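Local coordinates for protein ASCH domain (Vibrio cholerae TMA 21, PDB 3S9X) that is of unknown function but, as an ASCH domain of the PUA clan, may bind RNA, at residues 34-39 and 83-88; 91-96 and 152-157. One frame throughout, in Å; residues are numbered along the deposited sequence.

Contact 1. Residues 34-39 and 83-88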
ATOM      1  N   ALA A  34      -8.664  -4.843   2.214  1.00  8.10           N
ATOM      2  CA  ALA A  34      -7.871  -6.058   2.407  1.00  8.44           C
ATOM      3  C   ALA A  34      -7.248  -6.410   1.076  1.00  8.41           C
ATOM      4  O   ALA A  34      -7.929  -6.520   0.083  1.00 11.15           O
ATOM      5  CB  ALA A  34      -8.739  -7.259   2.947  1.00  9.62           C
ATOM      6  N   ASP A  35      -5.925  -6.510   1.019  1.00  8.47           N
ATOM      7  CA  ASP A  35      -5.239  -6.781  -0.255  0.50  9.80           C
ATOM      8  C   ASP A  35      -3.785  -7.172   0.068  1.00  8.02           C
ATOM      9  O   ASP A  35      -3.269  -6.909   1.149  1.00  8.66           O
ATOM     10  CB  ASP A  35      -5.210  -5.463  -1.065  0.50 10.17           C
ATOM     11  CG  ASP A  35      -5.727  -5.557  -2.510  0.50 18.36           C
ATOM     12  OD1 ASP A  35      -5.057  -4.935  -3.390  0.50 26.25           O
ATOM     13  OD2 ASP A  35      -6.799  -6.097  -2.797  0.50 20.80           O
ATOM     14  N   TYR A  36      -3.140  -7.767  -0.923  1.00  8.44           N
ATOM     15  CA  TYR A  36      -1.731  -7.939  -0.959  1.00  8.15           C
ATOM     16  C   TYR A  36      -1.076  -6.790  -1.690  1.00  9.30           C
ATOM     17  O   TYR A  36      -1.730  -6.059  -2.430  1.00  9.82           O
ATOM     18  CB  TYR A  36      -1.313  -9.326  -1.522  1.00  8.89           C
ATOM     19  CG  TYR A  36      -1.772  -9.629  -2.926  1.00  8.12           C
ATOM     20  CD1 TYR A  36      -1.099  -9.095  -4.031  1.00  9.41           C
ATOM     21  CD2 TYR A  36      -2.865 -10.425  -3.151  1.00 11.27           C
ATOM     22  CE1 TYR A  36      -1.545  -9.331  -5.304  1.00 11.02           C
ATOM     23  CE2 TYR A  36      -3.268 -10.766  -4.443  1.00 14.01           C
ATOM     24  CZ  TYR A  36      -2.579 -10.208  -5.516  1.00 12.55           C
ATOM     25  OH  TYR A  36      -2.987 -10.498  -6.806  1.00 15.54           O
ATOM     26  N   PHE A  37       0.239  -6.633  -1.489  1.00 10.30           N
ATOM     27  CA  PHE A  37       1.046  -5.683  -2.210  1.00 10.05           C
ATOM     28  C   PHE A  37       1.706  -6.418  -3.380  1.00 11.25           C
ATOM     29  O   PHE A  37       1.889  -7.654  -3.357  1.00 11.29           O
ATOM     30  CB  PHE A  37       2.159  -5.150  -1.300  1.00 10.45           C
ATOM     31  CG  PHE A  37       1.701  -4.045  -0.347  1.00 10.26           C
ATOM     32  CD1 PHE A  37       2.070  -2.755  -0.581  1.00 13.22           C
ATOM     33  CD2 PHE A  37       0.848  -4.294   0.686  1.00 11.28           C
ATOM     34  CE1 PHE A  37       1.657  -1.736   0.285  1.00 13.91           C
ATOM     35  CE2 PHE A  37       0.411  -3.198   1.508  1.00 11.78           C
ATOM     36  CZ  PHE A  37       0.803  -1.968   1.263  1.00 10.93           C
ATOM     37  N   CYS A  38       2.021  -5.647  -4.431  1.00 10.77           N
ATOM     38  CA  CYS A  38       2.734  -6.134  -5.607  1.00 12.90           C
ATOM     39  C   CYS A  38       1.823  -6.899  -6.568  1.00 13.11           C
ATOM     40  O   CYS A  38       0.621  -7.073  -6.291  1.00 14.63           O
ATOM     41  CB  CYS A  38       4.039  -6.881  -5.285  1.00 14.04           C
ATOM     42  SG  CYS A  38       4.988  -6.202  -3.995  1.00 17.55           S
ATOM     43  N   ALA A  39       2.408  -7.399  -7.659  1.00 13.41           N
ATOM     44  CA  ALA A  39       1.648  -8.107  -8.690  1.00 13.10           C
ATOM     45  C   ALA A  39       2.144  -9.512  -8.940  1.00 12.59           C
ATOM     46  O   ALA A  39       1.736 -10.132  -9.897  1.00 14.21           O
ATOM     47  CB  ALA A  39       1.651  -7.270 -10.018  1.00 16.84           C
ATOM     48  N   THR A  83      -2.542  -8.912   3.298  1.00  8.30           N
ATOM     49  CA  THR A  83      -2.498 -10.356   3.150  1.00  8.10           C
ATOM     50  C   THR A  83      -1.259 -10.767   2.342  1.00  8.45           C
ATOM     51  O   THR A  83      -0.609  -9.924   1.680  1.00  8.17           O
ATOM     52  CB  THR A  83      -3.734 -10.890   2.447  1.00  9.10           C
ATOM     53  OG1 THR A  83      -3.696 -10.620   1.064  1.00 10.42           O
ATOM     54  CG2 THR A  83      -5.056 -10.316   3.038  1.00 10.00           C
ATOM     55  N   ASN A  84      -0.951 -12.047   2.402  1.00  7.88           N
ATOM     56  CA  ASN A  84      -0.051 -12.606   1.454  1.00  8.15           C
ATOM     57  C   ASN A  84      -0.757 -12.888   0.145  1.00  7.62           C
ATOM     58  O   ASN A  84      -1.912 -12.542  -0.060  1.00  7.91           O
ATOM     59  CB  ASN A  84       0.707 -13.806   2.052  1.00  8.65           C
ATOM     60  CG  ASN A  84      -0.147 -15.046   2.237  1.00  8.50           C
ATOM     61  OD1 ASN A  84      -1.300 -15.102   1.771  1.00  9.17           O
ATOM     62  ND2 ASN A  84       0.418 -16.010   2.971  1.00  9.39           N
ATOM     63  N   TRP A  85      -0.034 -13.472  -0.814  1.00  7.40           N
ATOM     64  CA  TRP A  85      -0.586 -13.743  -2.124  1.00  8.20           C
ATOM     65  C   TRP A  85      -1.883 -14.525  -2.090  1.00  7.94           C
ATOM     66  O   TRP A  85      -2.729 -14.304  -2.956  1.00  9.49           O
ATOM     67  CB  TRP A  85       0.497 -14.467  -2.949  1.00  8.70           C
ATOM     68  CG  TRP A  85       0.143 -14.834  -4.363  1.00  7.72           C
ATOM     69  CD1 TRP A  85      -0.122 -16.076  -4.817  1.00  9.56           C
ATOM     70  CD2 TRP A  85       0.039 -13.972  -5.498  1.00  9.53           C
ATOM     71  NE1 TRP A  85      -0.318 -16.063  -6.203  1.00  9.95           N
ATOM     72  CE2 TRP A  85      -0.215 -14.768  -6.622  1.00  9.69           C
ATOM     73  CE3 TRP A  85       0.190 -12.574  -5.670  1.00 10.55           C
ATOM     74  CZ2 TRP A  85      -0.362 -14.253  -7.883  1.00 11.18           C
ATOM     75  CZ3 TRP A  85       0.057 -12.067  -6.987  1.00 10.95           C
ATOM     76  CH2 TRP A  85      -0.165 -12.924  -8.057  1.00 11.60           C
ATOM     77  N   ASP A  86      -1.919 -15.454  -1.159  1.00  9.69           N
ATOM     78  CA  ASP A  86      -3.019 -16.353  -0.975  1.00  9.35           C
ATOM     79  C   ASP A  86      -4.140 -15.890  -0.036  1.00  8.49           C
ATOM     80  O   ASP A  86      -5.032 -16.680   0.256  1.00 10.89           O
ATOM     81  CB  ASP A  86      -2.462 -17.702  -0.579  1.00  9.85           C
ATOM     82  CG  ASP A  86      -1.897 -18.422  -1.816  1.00 12.15           C
ATOM     83  OD1 ASP A  86      -2.733 -18.746  -2.733  1.00 17.08           O
ATOM     84  OD2 ASP A  86      -0.714 -18.760  -1.813  1.00 20.24           O
ATOM     85  N   GLY A  87      -4.065 -14.612   0.292  1.00  8.63           N
ATOM     86  CA  GLY A  87      -5.126 -14.013   1.071  1.00  9.62           C
ATOM     87  C   GLY A  87      -5.063 -14.236   2.578  1.00  9.31           C
ATOM     88  O   GLY A  87      -6.011 -13.873   3.279  1.00 10.43           O
ATOM     89  N   LYS A  88      -4.055 -14.895   3.083  1.00  8.73           N
ATOM     90  CA  LYS A  88      -3.862 -15.077   4.494  1.00  7.48           C
ATOM     91  C   LYS A  88      -3.517 -13.735   5.117  1.00  8.04           C
ATOM     92  O   LYS A  88      -2.558 -13.122   4.701  1.00  8.05           O
ATOM     93  CB  LYS A  88      -2.776 -16.092   4.813  1.00  8.62           C
ATOM     94  CG  LYS A  88      -2.648 -16.336   6.302  1.00 11.25           C
ATOM     95  CD  LYS A  88      -1.442 -17.274   6.618  1.00 15.36           C
ATOM     96  CE  LYS A  88      -1.180 -17.442   8.113  1.00 19.68           C
ATOM     97  NZ  LYS A  88      -2.473 -17.679   8.888  1.00 25.77           N
TER
HETATM   98  O   HOH W   1       1.454  -8.401   0.430  1.00 10.73           O

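Contact 2. Residues 91-96 and 152-157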
ATOM      1  N   CYS A  91      -0.763  -8.778   8.566  1.00  7.17           N
ATOM      2  CA  CYS A  91      -0.759  -7.653   9.499  1.00  7.77           C
ATOM      3  C   CYS A  91      -1.826  -6.644   9.027  1.00  6.72           C
ATOM      4  O   CYS A  91      -2.425  -6.805   8.005  1.00  7.38           O
ATOM      5  CB  CYS A  91       0.620  -7.053   9.659  1.00  6.86           C
ATOM      6  SG  CYS A  91       1.277  -6.287   8.184  1.00  9.32           S
ATOM      7  N   ILE A  92      -2.026  -5.625   9.865  1.00  7.12           N
ATOM      8  CA  ILE A  92      -2.913  -4.542   9.520  1.00  6.64           C
ATOM      9  C   ILE A  92      -2.076  -3.236   9.581  1.00  6.37           C
ATOM     10  O   ILE A  92      -1.394  -3.016  10.595  1.00  7.96           O
ATOM     11  CB  ILE A  92      -4.168  -4.425  10.433  1.00  8.05           C
ATOM     12  CG1 ILE A  92      -4.880  -5.764  10.477  1.00  8.14           C
ATOM     13  CG2 ILE A  92      -5.103  -3.301   9.967  1.00  8.97           C
ATOM     14  CD1 ILE A  92      -6.139  -5.828  11.330  1.00  9.27           C
ATOM     15  N   ILE A  93      -2.223  -2.399   8.563  1.00  7.04           N
ATOM     16  CA  ILE A  93      -1.571  -1.132   8.498  1.00  7.69           C
ATOM     17  C   ILE A  93      -2.552   0.008   8.537  1.00  7.54           C
ATOM     18  O   ILE A  93      -3.706  -0.167   8.107  1.00  8.57           O
ATOM     19  CB  ILE A  93      -0.627  -1.008   7.324  1.00  7.41           C
ATOM     20  CG1 ILE A  93      -1.354  -1.118   5.978  1.00  8.36           C
ATOM     21  CG2 ILE A  93       0.561  -1.968   7.413  1.00  8.23           C
ATOM     22  CD1 ILE A  93      -0.565  -0.895   4.716  1.00 10.12           C
ATOM     23  N   GLU A  94      -2.108   1.171   9.057  1.00  7.65           N
ATOM     24  CA  GLU A  94      -2.918   2.395   9.126  1.00  8.15           C
ATOM     25  C   GLU A  94      -2.109   3.447   8.354  1.00  7.98           C
ATOM     26  O   GLU A  94      -0.909   3.676   8.608  1.00  9.12           O
ATOM     27  CB  GLU A  94      -3.089   2.891  10.580  1.00  8.74           C
ATOM     28  CG  GLU A  94      -3.971   4.118  10.660  1.00  8.98           C
ATOM     29  CD  GLU A  94      -4.286   4.501  12.060  1.00 12.60           C
ATOM     30  OE1 GLU A  94      -4.414   3.640  12.952  1.00 13.86           O
ATOM     31  OE2 GLU A  94      -4.555   5.723  12.245  1.00 17.98           O
ATOM     32  N   ILE A  95      -2.754   4.065   7.375  1.00  8.07           N
ATOM     33  CA  ILE A  95      -2.152   5.146   6.617  0.50  8.31           C
ATOM     34  C   ILE A  95      -1.899   6.362   7.519  1.00  9.42           C
ATOM     35  O   ILE A  95      -2.827   6.823   8.170  1.00  9.63           O
ATOM     36  CB  ILE A  95      -3.016   5.511   5.403  0.50  8.60           C
ATOM     37  CG1 ILE A  95      -3.074   4.311   4.437  0.50  9.95           C
ATOM     38  CG2 ILE A  95      -2.465   6.834   4.728  0.50  7.26           C
ATOM     39  CD1 ILE A  95      -3.768   4.518   3.071  0.50 11.57           C
ATOM     40  N   THR A  96      -0.680   6.914   7.454  1.00  9.65           N
ATOM     41  CA  THR A  96      -0.289   8.028   8.288  1.00 11.01           C
ATOM     42  C   THR A  96      -0.042   9.333   7.497  1.00 10.13           C
ATOM     43  O   THR A  96      -0.196  10.395   8.067  1.00 11.24           O
ATOM     44  CB  THR A  96       0.966   7.702   9.153  1.00 12.23           C
ATOM     45  OG1 THR A  96       1.970   7.369   8.235  1.00 13.02           O
ATOM     46  CG2 THR A  96       0.685   6.524  10.138  1.00 13.44           C
ATOM     47  N   GLU A 152       2.265   7.055  -0.130  1.00  9.35           N
ATOM     48  CA  GLU A 152       1.581   6.735   1.128  1.00  9.93           C
ATOM     49  C   GLU A 152       2.598   6.246   2.157  1.00  9.77           C
ATOM     50  O   GLU A 152       3.512   5.468   1.809  1.00 12.81           O
ATOM     51  CB  GLU A 152       0.557   5.627   0.925  1.00 11.83           C
ATOM     52  CG  GLU A 152      -0.532   5.997  -0.000  1.00 13.60           C
ATOM     53  CD  GLU A 152      -1.408   4.774  -0.423  1.00 13.51           C
ATOM     54  OE1 GLU A 152      -1.834   4.072   0.489  1.00 18.39           O
ATOM     55  OE2 GLU A 152      -1.680   4.678  -1.632  1.00 20.56           O
ATOM     56  N   HIS A 153       2.525   6.770   3.370  1.00  9.67           N
ATOM     57  CA  HIS A 153       3.263   6.224   4.485  1.00  8.81           C
ATOM     58  C   HIS A 153       2.273   5.539   5.424  1.00  8.23           C
ATOM     59  O   HIS A 153       1.098   5.964   5.519  1.00  9.45           O
ATOM     60  CB  HIS A 153       4.043   7.282   5.213  1.00 11.11           C
ATOM     61  CG  HIS A 153       5.228   7.800   4.465  1.00 11.47           C
ATOM     62  ND1 HIS A 153       5.146   8.665   3.416  1.00 14.89           N
ATOM     63  CD2 HIS A 153       6.534   7.578   4.671  1.00 12.89           C
ATOM     64  CE1 HIS A 153       6.377   8.959   3.007  1.00 14.96           C
ATOM     65  NE2 HIS A 153       7.231   8.272   3.710  1.00 16.75           N
ATOM     66  N   PHE A 154       2.713   4.531   6.152  1.00  8.38           N
ATOM     67  CA  PHE A 154       1.825   3.762   6.988  1.00  8.04           C
ATOM     68  C   PHE A 154       2.627   3.090   8.147  1.00  7.82           C
ATOM     69  O   PHE A 154       3.852   3.033   8.098  1.00  9.67           O
ATOM     70  CB  PHE A 154       0.995   2.752   6.174  1.00  8.60           C
ATOM     71  CG  PHE A 154       1.832   1.866   5.305  1.00  8.94           C
ATOM     72  CD1 PHE A 154       2.626   0.860   5.803  1.00  9.36           C
ATOM     73  CD2 PHE A 154       1.855   2.084   3.920  1.00  8.64           C
ATOM     74  CE1 PHE A 154       3.362   0.032   4.916  1.00  8.84           C
ATOM     75  CE2 PHE A 154       2.601   1.300   3.075  1.00  9.95           C
ATOM     76  CZ  PHE A 154       3.335   0.245   3.591  1.00 10.60           C
ATOM     77  N   LYS A 155       1.849   2.573   9.092  1.00  8.27           N
ATOM     78  CA  LYS A 155       2.397   1.908  10.253  1.00  9.01           C
ATOM     79  C   LYS A 155       1.607   0.659  10.538  1.00  8.35           C
ATOM     80  O   LYS A 155       0.398   0.640  10.333  1.00  8.52           O
ATOM     81  CB  LYS A 155       2.412   2.815  11.457  1.00 10.15           C
ATOM     82  CG  LYS A 155       1.064   3.181  11.988  1.00 11.56           C
ATOM     83  CD  LYS A 155       1.027   4.149  13.164  1.00 16.12           C
ATOM     84  CE  LYS A 155      -0.365   4.511  13.619  1.00 18.19           C
ATOM     85  NZ  LYS A 155      -0.347   5.520  14.736  1.00 26.96           N
ATOM     86  N   VAL A 156       2.256  -0.379  11.071  1.00  8.44           N
ATOM     87  CA  VAL A 156       1.592  -1.568  11.538  1.00  7.27           C
ATOM     88  C   VAL A 156       0.836  -1.236  12.835  1.00  8.06           C
ATOM     89  O   VAL A 156       1.463  -0.706  13.739  1.00 10.64           O
ATOM     90  CB  VAL A 156       2.551  -2.751  11.708  1.00  8.63           C
ATOM     91  CG1 VAL A 156       1.851  -3.906  12.353  1.00  9.48           C
ATOM     92  CG2 VAL A 156       3.099  -3.168  10.328  1.00 11.50           C
ATOM     93  N   VAL A 157      -0.445  -1.641  12.928  1.00  8.19           N
ATOM     94  CA  VAL A 157      -1.227  -1.548  14.143  1.00  8.43           C
ATOM     95  C   VAL A 157      -1.658  -2.894  14.712  1.00  8.78           C
ATOM     96  O   VAL A 157      -2.147  -2.968  15.837  1.00 10.06           O
ATOM     97  CB  VAL A 157      -2.452  -0.593  13.943  1.00  8.79           C
ATOM     98  CG1 VAL A 157      -1.955   0.831  13.578  1.00 10.99           C
ATOM     99  CG2 VAL A 157      -3.488  -1.139  12.939  1.00 10.61           C
TER
HETATM  100  O   HOH W   2      -3.244   4.420  15.388  1.00 34.75           O

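Contact 1. Residues 34-39 and 83-88
Tyr36 and Trp85 meet with their side chains side by side and pointing the same way, the tyrosine ring taking Trp85 CE3 over one face, displaced toward the rim. The closest carbon pair is Tyr36 CZ to Trp85 CZ3 at 3.5 Å, and Tyr36 OH comes as near as 3.4 Å to that same Trp85 CZ3. Since the ring planes are inclined by 45°, the pair is neither a stack nor an edge-to-face arrangement. Tyr36 CG sits between the backbone N and carbonyl carbon of its own residue (chi1 60°), which starts the ring out toward Trp85. At the root of the tyrosine, CB lies 3.3 Å from Thr83 O.

One direct backbone bond joins the two segments, Thr83 N to Asp35 O at 3.0 Å, nearly straight at 168°. A water adds a bridge, accepting from Phe37 N and donating to Thr83 O.

Trp85 is itself part of a type I turn running from Asn84 to Gly87. Asn84 O is gripped twice, by Gly87 N and by Thr83 OG1, the latter at 2.9 Å in the carbonyl plane and on a lone pair. Asn84 OD1 also accepts from Lys88 N at 3.1 Å, bracing the turn from its side chain.

The contact thus joins the end of edge strand 32-35 to the turn between strands 79-83 and 89-102. Asn45 of helix 41-52 accepts a hydrogen bond from Trp85 N through OD1, and helix 8-19 places Ser10 against Ala34 and Thr83.

Contact 2. Residues 91-96 and 152-157
An antiparallel strand pair of the central mixed sheet forms here, with Ile93 set against Val156 and Ile95 against Phe154 as non-hydrogen-bonded pairs and Glu94 against Lys155 as the hydrogen-bonded pair between them. The segment axes approach to 4.3 Å with their directions at 142°, so the ribbon is clearly twisted. Glu94 and Lys155 exchange two backbone bonds, and the ladder runs on at both ends: Val157 N donates to Ile92 O at 2.9 Å, and Thr96 N to His153 O at 2.8 Å, almost straight at 175°.

On the face carrying Ile93, Ile95, Phe154 and Val156, the main side-chain meeting is a CH-pi contact. Ile93 CD1 stands over the centre of the Phe154 ring, 3.7 Å from its centroid and 12° off the ring normal. Next to it, Ile93 CG2 touches Val156 CG2 at 4.0 Å. Strands 89-102 and 148-158 are neighbours within the five-stranded sheet of this ASCH domain, and Ile51 of helix 41-52 packs on both Ile93 and Val156 from this face.

The other face is more polar. Glu94 and Lys155 run side by side, yet Glu94 OE1 and Lys155 NZ remain 4.8 Å apart, too far for a direct salt bridge. A water joins them, donating to Glu94 OE1 and accepting from Lys155 NZ, while Tyr29 OH also hydrogen-bonds that carboxylate oxygen. Val157 CG1 packs against Glu94 CB at 3.8 Å, with the two side chains crossing at about a right angle, and Thr96 CG2 likewise lies across the lysine chain at CG and CD.

How the contacts relate
The two contacts have centres about 15 Å apart and follow one another in series: 34-39 with 83-88 closes before 91-96 with 152-157 opens. Both reach one mixed sheet, ordered 32-35, 79-83, 89-102, 148-158, 58-62. Contact 1 lies at its edge, by the parallel pair 32-35 and 79-83, and contact 2 joins two interior strands. They touch through Phe37, whose CZ is 3.9 Å from Ile93 CD1 and 4.1 Å from Phe154 CZ. Helix 41-52 packs on residues of both contacts, and helix 8-19 does likewise. The surface turn and the partly buried strand pair are therefore linked parts of one ASCH domain fold.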